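Local coordinates for protein glutamate receptor 1 (Adineta vaga, PDB 4IO2) that binds glutamate through this ligand-binding domain, and as a whole receptor probably works as a glutamate-gated ion channel, at residues T38-D43 / K240-K245; N100-N105 / V223-L228. All coordinates share one frame; numbering follows the deposited sequence. Where two conformers were deposited one is given.

How the contacts relate
Both contacts tie the last two helices of this ligand-binding domain, 218-230 and the next one, 233-242, back onto earlier parts of the chain. Contact 1 seats the end of helix 233-242 on the start of helix 40-52, and contact 2 lays helix 218-230 against the chain leading into strand 103-112. Their centres lie about 16 Å apart, yet they meet where Tyr-40 OH packs 3.6 Å from Ile-102 O. Neither contact holds a residue that lines the glutamate pocket, but both lie near it: the side chain of Phe-242 is about 11 Å from the bound glutamate and that of Ile-102 about 10 Å, and each comes within about 7 Å of the side chain of Asp-85, a glutamate-binding residue.

Contact 1: T38-D43 / K240-K245; sequences TGYVLD and KWFQTK
The indole of Trp-241 lies flat against the start of helix 40-52, with Gly-39 and the N and CA of Tyr-40 on one face, the CG methylene of Lys-240 on the other and Asp-43 at its edge. Gly-39 CA sits 3.4 Å from the centroid of the six-membered ring, almost on the ring normal, a CH-pi contact. Glycine suits this N-cap position because at a phi of 131° a CB would collide with the carbonyl oxygen of Thr-38. In the five-membered half, Trp-241 CD1 touches Tyr-40 CB at 3.8 Å. The Tyr-40 side chain, CG anti to its backbone N, carries its CD2 to the edge of the Phe-242 ring, and both these rings also meet Phe-20 edge-to-face.

Asp-43, one turn into the helix, accepts a hydrogen bond from Trp-241 NE1 on OD2 at 2.9 Å, moderately bent at 151°; OD2 lies in the indole plane, while NE1 approaches from above the carboxylate plane. The syn lone pair of the same oxygen takes Lys-240 NZ at 2.8 Å, a tip-to-tip salt bridge made by a fully extended lysine. A water donates to Asp-43 OD1 and accepts a weak bond from Lys-240 NZ. An alanine in place of Trp-241 would probably leave the Gly-39 backbone poorly covered and the carboxylate less firmly oriented. With two donors on OD2, one of them cationic, Asp-43 is likely to stay ionised.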
ATOM      1  N   THR A  38      22.266   7.247  10.236  1.00 17.39           N
ATOM      2  CA  THR A  38      21.128   7.183  11.141  1.00 16.41           C
ATOM      3  C   THR A  38      19.848   7.367  10.310  1.00 15.01           C
ATOM      4  O   THR A  38      19.913   7.737   9.132  1.00 18.12           O
ATOM      5  CB  THR A  38      21.179   8.270  12.236  1.00 18.88           C
ATOM      6  OG1 THR A  38      21.239   9.575  11.623  1.00 21.52           O
ATOM      7  CG2 THR A  38      22.411   8.079  13.151  1.00 19.68           C
ATOM      8  N   GLY A  39      18.703   7.114  10.915  1.00 14.75           N
ATOM      9  CA  GLY A  39      17.431   7.420  10.317  1.00 14.55           C
ATOM     10  C   GLY A  39      16.457   6.260  10.366  1.00 14.18           C
ATOM     11  O   GLY A  39      16.751   5.183  10.902  1.00 14.30           O
ATOM     12  N   TYR A  40      15.256   6.501   9.834  1.00 13.38           N
ATOM     13  CA  TYR A  40      14.214   5.493   9.757  1.00 12.92           C
ATOM     14  C   TYR A  40      14.743   4.169   9.181  1.00 11.97           C
ATOM     15  O   TYR A  40      14.426   3.108   9.712  1.00 12.77           O
ATOM     16  CB  TYR A  40      13.074   6.059   8.884  1.00 11.82           C
ATOM     17  CG  TYR A  40      11.922   5.138   8.549  1.00 12.38           C
ATOM     18  CD1 TYR A  40      12.077   4.070   7.678  1.00 12.74           C
ATOM     19  CD2 TYR A  40      10.679   5.337   9.099  1.00 13.99           C
ATOM     20  CE1 TYR A  40      11.016   3.282   7.334  1.00 14.71           C
ATOM     21  CE2 TYR A  40       9.616   4.521   8.789  1.00 15.45           C
ATOM     22  CZ  TYR A  40       9.802   3.482   7.891  1.00 15.88           C
ATOM     23  OH  TYR A  40       8.748   2.655   7.559  1.00 18.64           O
ATOM     24  N   VAL A  41      15.496   4.237   8.089  1.00 11.08           N
ATOM     25  CA  VAL A  41      15.965   3.016   7.436  1.00 11.68           C
ATOM     26  C   VAL A  41      16.886   2.230   8.341  1.00 11.78           C
ATOM     27  O   VAL A  41      16.812   0.992   8.400  1.00 12.49           O
ATOM     28  CB  VAL A  41      16.673   3.355   6.099  1.00 12.14           C
ATOM     29  CG1 VAL A  41      17.509   2.223   5.541  1.00 13.28           C
ATOM     30  CG2 VAL A  41      15.623   3.850   5.113  1.00 12.34           C
ATOM     31  N   LEU A  42      17.805   2.907   8.997  1.00 12.93           N
ATOM     32  CA  LEU A  42      18.770   2.221   9.869  1.00 14.31           C
ATOM     33  C   LEU A  42      18.040   1.581  11.050  1.00 14.00           C
ATOM     34  O   LEU A  42      18.347   0.451  11.453  1.00 14.90           O
ATOM     35  CB  LEU A  42      19.835   3.202  10.348  1.00 15.79           C
ATOM     36  CG  LEU A  42      20.912   3.599   9.315  1.00 17.48           C
ATOM     37  CD1 LEU A  42      21.768   2.401   8.868  1.00 20.75           C
ATOM     38  CD2 LEU A  42      20.342   4.316   8.071  1.00 19.43           C
ATOM     39  N   ASP A  43      17.030   2.274  11.588  1.00 14.72           N
ATOM     40  CA  ASP A  43      16.264   1.685  12.674  1.00 13.94           C
ATOM     41  C   ASP A  43      15.450   0.472  12.175  1.00 14.36           C
ATOM     42  O   ASP A  43      15.304  -0.548  12.877  1.00 15.22           O
ATOM     43  CB  ASP A  43      15.295   2.699  13.326  1.00 14.82           C
ATOM     44  CG  ASP A  43      15.977   3.768  14.122  1.00 16.31           C
ATOM     45  OD1 ASP A  43      17.211   3.740  14.329  1.00 19.50           O
ATOM     46  OD2 ASP A  43      15.211   4.627  14.646  1.00 18.38           O
ATOM     47  N   LYS A 240       8.575   8.800  14.892  1.00 14.86           N
ATOM     48  CA  LYS A 240       9.878   9.172  15.462  1.00 15.78           C
ATOM     49  C   LYS A 240      10.683  10.089  14.534  1.00 14.20           C
ATOM     50  O   LYS A 240      11.250  11.079  14.960  1.00 17.50           O
ATOM     51  CB  LYS A 240      10.705   7.918  15.784  1.00 17.60           C
ATOM     52  CG  LYS A 240      12.129   8.192  16.233  1.00 19.31           C
ATOM     53  CD  LYS A 240      12.908   6.917  16.538  1.00 21.09           C
ATOM     54  CE  LYS A 240      14.355   7.258  16.872  1.00 23.39           C
ATOM     55  NZ  LYS A 240      15.180   6.036  17.112  1.00 27.76           N
ATOM     56  N   TRP A 241      10.757   9.738  13.253  1.00 14.05           N
ATOM     57  CA  TRP A 241      11.607  10.446  12.318  1.00 14.09           C
ATOM     58  C   TRP A 241      10.918  11.599  11.589  1.00 13.42           C
ATOM     59  O   TRP A 241      11.605  12.499  11.114  1.00 16.28           O
ATOM     60  CB  TRP A 241      12.220   9.445  11.315  1.00 13.90           C
ATOM     61  CG  TRP A 241      13.213   8.542  12.021  1.00 13.98           C
ATOM     62  CD1 TRP A 241      13.009   7.254  12.484  1.00 13.51           C
ATOM     63  CD2 TRP A 241      14.545   8.902  12.444  1.00 14.30           C
ATOM     64  NE1 TRP A 241      14.136   6.803  13.120  1.00 14.34           N
ATOM     65  CE2 TRP A 241      15.084   7.785  13.128  1.00 13.78           C
ATOM     66  CE3 TRP A 241      15.330  10.047  12.292  1.00 14.33           C
ATOM     67  CZ2 TRP A 241      16.368   7.777  13.646  1.00 15.28           C
ATOM     68  CZ3 TRP A 241      16.622  10.058  12.832  1.00 16.10           C
ATOM     69  CH2 TRP A 241      17.127   8.920  13.514  1.00 16.93           C
ATOM     70  N   PHE A 242       9.599  11.560  11.441  1.00 12.28           N
ATOM     71  CA  PHE A 242       8.913  12.527  10.570  1.00 13.76           C
ATOM     72  C   PHE A 242       8.024  13.526  11.288  1.00 15.03           C
ATOM     73  O   PHE A 242       7.659  14.551  10.706  1.00 16.34           O
ATOM     74  CB  PHE A 242       8.081  11.816   9.503  1.00 14.42           C
ATOM     75  CG  PHE A 242       8.927  11.105   8.459  1.00 13.15           C
ATOM     76  CD1 PHE A 242       9.421   9.825   8.712  1.00 13.59           C
ATOM     77  CD2 PHE A 242       9.273  11.736   7.272  1.00 14.31           C
ATOM     78  CE1 PHE A 242      10.210   9.177   7.746  1.00 14.09           C
ATOM     79  CE2 PHE A 242      10.055  11.089   6.299  1.00 14.15           C
ATOM     80  CZ  PHE A 242      10.532   9.817   6.569  1.00 15.21           C
ATOM     81  N   GLN A 243       7.723  13.334  12.563  1.00 15.83           N
ATOM     82  CA  GLN A 243       6.864  14.325  13.260  1.00 19.89           C
ATOM     83  C   GLN A 243       7.408  15.767  13.457  1.00 20.20           C
ATOM     84  O   GLN A 243       6.676  16.704  13.695  1.00 28.82           O
ATOM     85  CB  GLN A 243       6.315  13.760  14.556  1.00 29.62           C
ATOM     86  CG  GLN A 243       4.987  13.074  14.319  1.00 37.83           C
ATOM     87  CD  GLN A 243       4.075  13.024  15.567  1.00 43.13           C
ATOM     88  OE1 GLN A 243       4.481  13.365  16.694  1.00 46.89           O
ATOM     89  NE2 GLN A 243       2.835  12.591  15.357  1.00 41.19           N
ATOM     90  N   THR A 244       8.681  15.965  13.303  1.00 24.59           N
ATOM     91  CA  THR A 244       9.280  17.228  13.653  1.00 21.47           C
ATOM     92  C   THR A 244       8.873  18.370  12.705  1.00 19.50           C
ATOM     93  O   THR A 244       8.706  18.162  11.510  1.00 19.33           O
ATOM     94  CB  THR A 244      10.823  17.024  13.550  1.00 29.75           C
ATOM     95  OG1 THR A 244      11.186  15.789  14.216  1.00 34.50           O
ATOM     96  CG2 THR A 244      11.612  18.272  14.157  1.00 31.39           C
ATOM     97  N   LYS A 245       8.763  19.583  13.246  1.00 19.92           N
ATOM     98  CA  LYS A 245       8.501  20.783  12.463  1.00 20.68           C
ATOM     99  C   LYS A 245       9.219  21.974  13.092  1.00 23.75           C
ATOM    100  O   LYS A 245       8.679  22.615  13.991  1.00 30.17           O
ATOM    101  CB  LYS A 245       6.997  21.031  12.418  1.00 27.02           C
ATOM    102  CG  LYS A 245       6.528  22.131  11.547  1.00 38.90           C
ATOM    103  CD  LYS A 245       5.009  21.970  11.330  1.00 45.82           C
ATOM    104  CE  LYS A 245       4.577  20.492  11.309  1.00 48.02           C
ATOM    105  NZ  LYS A 245       3.155  20.311  10.897  1.00 50.79           N
TER
HETATM  106  O   HOH W   1      17.702   4.676  16.915  1.00 35.59           O

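Contact 2: N100-N105 / V223-L228; sequences NSISDN and VNILSL
Ile-225 carries the close-packed part, projecting from helix 218-230 onto the backbone that leads into strand 103-112. Its CG1 is anti to the carbonyl carbon and its CG2 anti to the backbone N, so both branches lie over the carbonyls of Asn-100 and Ser-101: CD1 rests 3.8 Å from Asn-100 O, and CG2 lies 3.8 Å from Ser-101 O. The same CG2 meets Ile-102 CG2 at 4.1 Å, the two side chains crossing obliquely. A beta-branched residue suits this place, its CG2 reaching both backbone and Ile-102 while CD1 continues to Asn-100 O. No hydrogen bond joins the segments themselves; the helix residues flanking 223-228 bond the loop instead, Arg-229 to Ser-101 O and Asp-222 accepting from Asn-100 N.

The other side is more polar and partly open to solvent. There Leu-226 reaches the Asn-100 side chain obliquely through one methyl, CD1, and a second subunit closes over both, its Val-88 packing on Asn-100 and its Thr-89 on Leu-226.

The helix thus packs on the loop that feeds strand 103-112, within the bilobed, periplasmic-binding-protein-like fold of glutamate receptor ligand-binding domains; the strand soon reaches Asn-105, whose ND2 hydrogen-bonds OD1 of the glutamate-binding Asp-180.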
ATOM      1  N   ASN A 100       6.546  -6.709   0.374  0.67 15.10           N
ATOM      2  CA  ASN A 100       5.325  -6.034   0.761  0.67 17.01           C
ATOM      3  C   ASN A 100       5.720  -4.641   1.208  0.67 16.39           C
ATOM      4  O   ASN A 100       6.827  -4.400   1.712  0.67 16.23           O
ATOM      5  CB  ASN A 100       4.617  -6.812   1.877  0.67 20.28           C
ATOM      6  CG  ASN A 100       4.100  -8.128   1.394  0.67 25.39           C
ATOM      7  OD1 ASN A 100       4.545  -9.177   1.828  0.67 27.35           O
ATOM      8  ND2 ASN A 100       3.158  -8.086   0.462  0.67 31.51           N
ATOM      9  N   SER A 101       4.807  -3.703   1.014  1.00 17.12           N
ATOM     10  CA  SER A 101       5.093  -2.295   1.225  0.58 17.55           C
ATOM     11  C   SER A 101       5.490  -1.979   2.663  1.00 15.82           C
ATOM     12  O   SER A 101       4.876  -2.515   3.618  1.00 18.89           O
ATOM     13  CB  SER A 101       3.837  -1.492   0.875  0.58 19.16           C
ATOM     14  OG  SER A 101       3.834  -0.167   1.425  0.58 20.58           O
ATOM     15  N   ILE A 102       6.493  -1.106   2.810  1.00 14.68           N
ATOM     16  CA  ILE A 102       6.860  -0.530   4.097  1.00 15.66           C
ATOM     17  C   ILE A 102       6.149   0.793   4.396  1.00 17.01           C
ATOM     18  O   ILE A 102       6.115   1.213   5.559  1.00 20.58           O
ATOM     19  CB  ILE A 102       8.394  -0.375   4.258  1.00 16.18           C
ATOM     20  CG1 ILE A 102       8.988   0.578   3.218  1.00 17.43           C
ATOM     21  CG2 ILE A 102       9.066  -1.793   4.178  1.00 17.99           C
ATOM     22  CD1 ILE A 102      10.497   0.853   3.526  1.00 20.71           C
ATOM     23  N   SER A 103       5.588   1.431   3.366  1.00 15.93           N
ATOM     24  CA  SER A 103       4.916   2.717   3.521  1.00 16.46           C
ATOM     25  C   SER A 103       4.079   3.010   2.300  1.00 15.55           C
ATOM     26  O   SER A 103       4.482   2.639   1.192  1.00 16.36           O
ATOM     27  CB  SER A 103       5.958   3.845   3.687  1.00 18.32           C
ATOM     28  OG  SER A 103       5.341   5.128   3.891  1.00 19.62           O
ATOM     29  N   ASP A 104       2.952   3.670   2.487  1.00 15.88           N
ATOM     30  CA  ASP A 104       2.289   4.313   1.385  1.00 18.04           C
ATOM     31  C   ASP A 104       3.088   5.544   0.962  1.00 14.77           C
ATOM     32  O   ASP A 104       4.022   5.990   1.626  1.00 16.75           O
ATOM     33  CB  ASP A 104       0.840   4.676   1.760  1.00 24.25           C
ATOM     34  CG  ASP A 104       0.729   5.660   2.930  1.00 35.64           C
ATOM     35  OD1 ASP A 104       1.695   6.386   3.232  1.00 39.49           O
ATOM     36  OD2 ASP A 104      -0.360   5.706   3.566  1.00 41.89           O
ATOM     37  N   ASN A 105       2.772   6.043  -0.211  1.00 14.79           N
ATOM     38  CA  ASN A 105       3.459   7.192  -0.779  1.00 13.51           C
ATOM     39  C   ASN A 105       2.562   7.862  -1.769  1.00 13.17           C
ATOM     40  O   ASN A 105       1.605   7.268  -2.288  1.00 14.92           O
ATOM     41  CB  ASN A 105       4.776   6.759  -1.478  1.00 13.22           C
ATOM     42  CG  ASN A 105       5.590   7.941  -1.975  1.00 12.77           C
ATOM     43  OD1 ASN A 105       5.931   8.832  -1.212  1.00 12.97           O
ATOM     44  ND2 ASN A 105       5.905   7.948  -3.270  1.00 15.69           N
ATOM     45  N   VAL A 223       6.781 -11.785   5.648  1.00 11.53           N
ATOM     46  CA  VAL A 223       6.088 -12.070   6.897  1.00 11.98           C
ATOM     47  C   VAL A 223       6.567 -11.127   8.012  1.00 11.67           C
ATOM     48  O   VAL A 223       5.764 -10.640   8.812  1.00 12.59           O
ATOM     49  CB  VAL A 223       6.282 -13.554   7.292  1.00 13.35           C
ATOM     50  CG1 VAL A 223       5.865 -13.838   8.735  1.00 16.84           C
ATOM     51  CG2 VAL A 223       5.512 -14.453   6.314  1.00 14.70           C
ATOM     52  N   ASN A 224       7.868 -10.880   8.074  1.00 11.49           N
ATOM     53  CA  ASN A 224       8.389 -10.013   9.077  1.00 11.33           C
ATOM     54  C   ASN A 224       8.020  -8.542   8.876  1.00 11.37           C
ATOM     55  O   ASN A 224       7.750  -7.839   9.853  1.00 12.32           O
ATOM     56  CB  ASN A 224       9.897 -10.214   9.213  1.00 14.35           C
ATOM     57  CG  ASN A 224      10.233 -11.383  10.062  1.00 16.14           C
ATOM     58  OD1 ASN A 224      10.264 -11.274  11.286  1.00 21.02           O
ATOM     59  ND2 ASN A 224      10.450 -12.532   9.439  1.00 16.97           N
ATOM     60  N   ILE A 225       8.035  -8.041   7.645  1.00 10.94           N
ATOM     61  CA  ILE A 225       7.546  -6.690   7.411  1.00 10.77           C
ATOM     62  C   ILE A 225       6.097  -6.542   7.847  1.00 11.36           C
ATOM     63  O   ILE A 225       5.749  -5.563   8.514  1.00 11.25           O
ATOM     64  CB  ILE A 225       7.690  -6.289   5.914  1.00 12.21           C
ATOM     65  CG1 ILE A 225       9.144  -6.186   5.546  1.00 13.59           C
ATOM     66  CG2 ILE A 225       6.915  -4.988   5.611  1.00 14.22           C
ATOM     67  CD1 ILE A 225       9.321  -6.156   4.053  1.00 16.22           C
ATOM     68  N   LEU A 226       5.262  -7.505   7.502  1.00 10.28           N
ATOM     69  CA  LEU A 226       3.826  -7.428   7.832  1.00 10.41           C
ATOM     70  C   LEU A 226       3.631  -7.492   9.347  1.00 12.20           C
ATOM     71  O   LEU A 226       2.767  -6.850   9.880  1.00 12.25           O
ATOM     72  CB  LEU A 226       3.103  -8.552   7.120  1.00 10.83           C
ATOM     73  CG  LEU A 226       2.986  -8.319   5.609  1.00 11.66           C
ATOM     74  CD1 LEU A 226       2.626  -9.621   4.873  1.00 11.99           C
ATOM     75  CD2 LEU A 226       1.965  -7.231   5.329  1.00 15.70           C
ATOM     76  N   SER A 227       4.450  -8.259  10.048  1.00 11.43           N
ATOM     77  CA  SER A 227       4.393  -8.296  11.494  0.76 12.99           C
ATOM     78  C   SER A 227       4.783  -6.941  12.091  1.00 12.94           C
ATOM     79  O   SER A 227       4.127  -6.478  13.033  1.00 15.74           O
ATOM     80  CB  SER A 227       5.302  -9.401  12.040  0.76 16.98           C
ATOM     81  OG  SER A 227       5.254  -9.389  13.440  0.76 22.28           O
ATOM     82  N   LEU A 228       5.825  -6.288  11.561  1.00 12.24           N
ATOM     83  CA  LEU A 228       6.152  -4.941  12.033  1.00 13.00           C
ATOM     84  C   LEU A 228       5.019  -3.959  11.771  1.00 13.14           C
ATOM     85  O   LEU A 228       4.776  -3.045  12.572  1.00 14.13           O
ATOM     86  CB  LEU A 228       7.442  -4.424  11.385  1.00 12.20           C
ATOM     87  CG  LEU A 228       8.761  -5.140  11.706  1.00 15.37           C
ATOM     88  CD1 LEU A 228       9.924  -4.437  11.043  1.00 17.13           C
ATOM     89  CD2 LEU A 228       8.999  -5.229  13.229  1.00 16.63           C
TER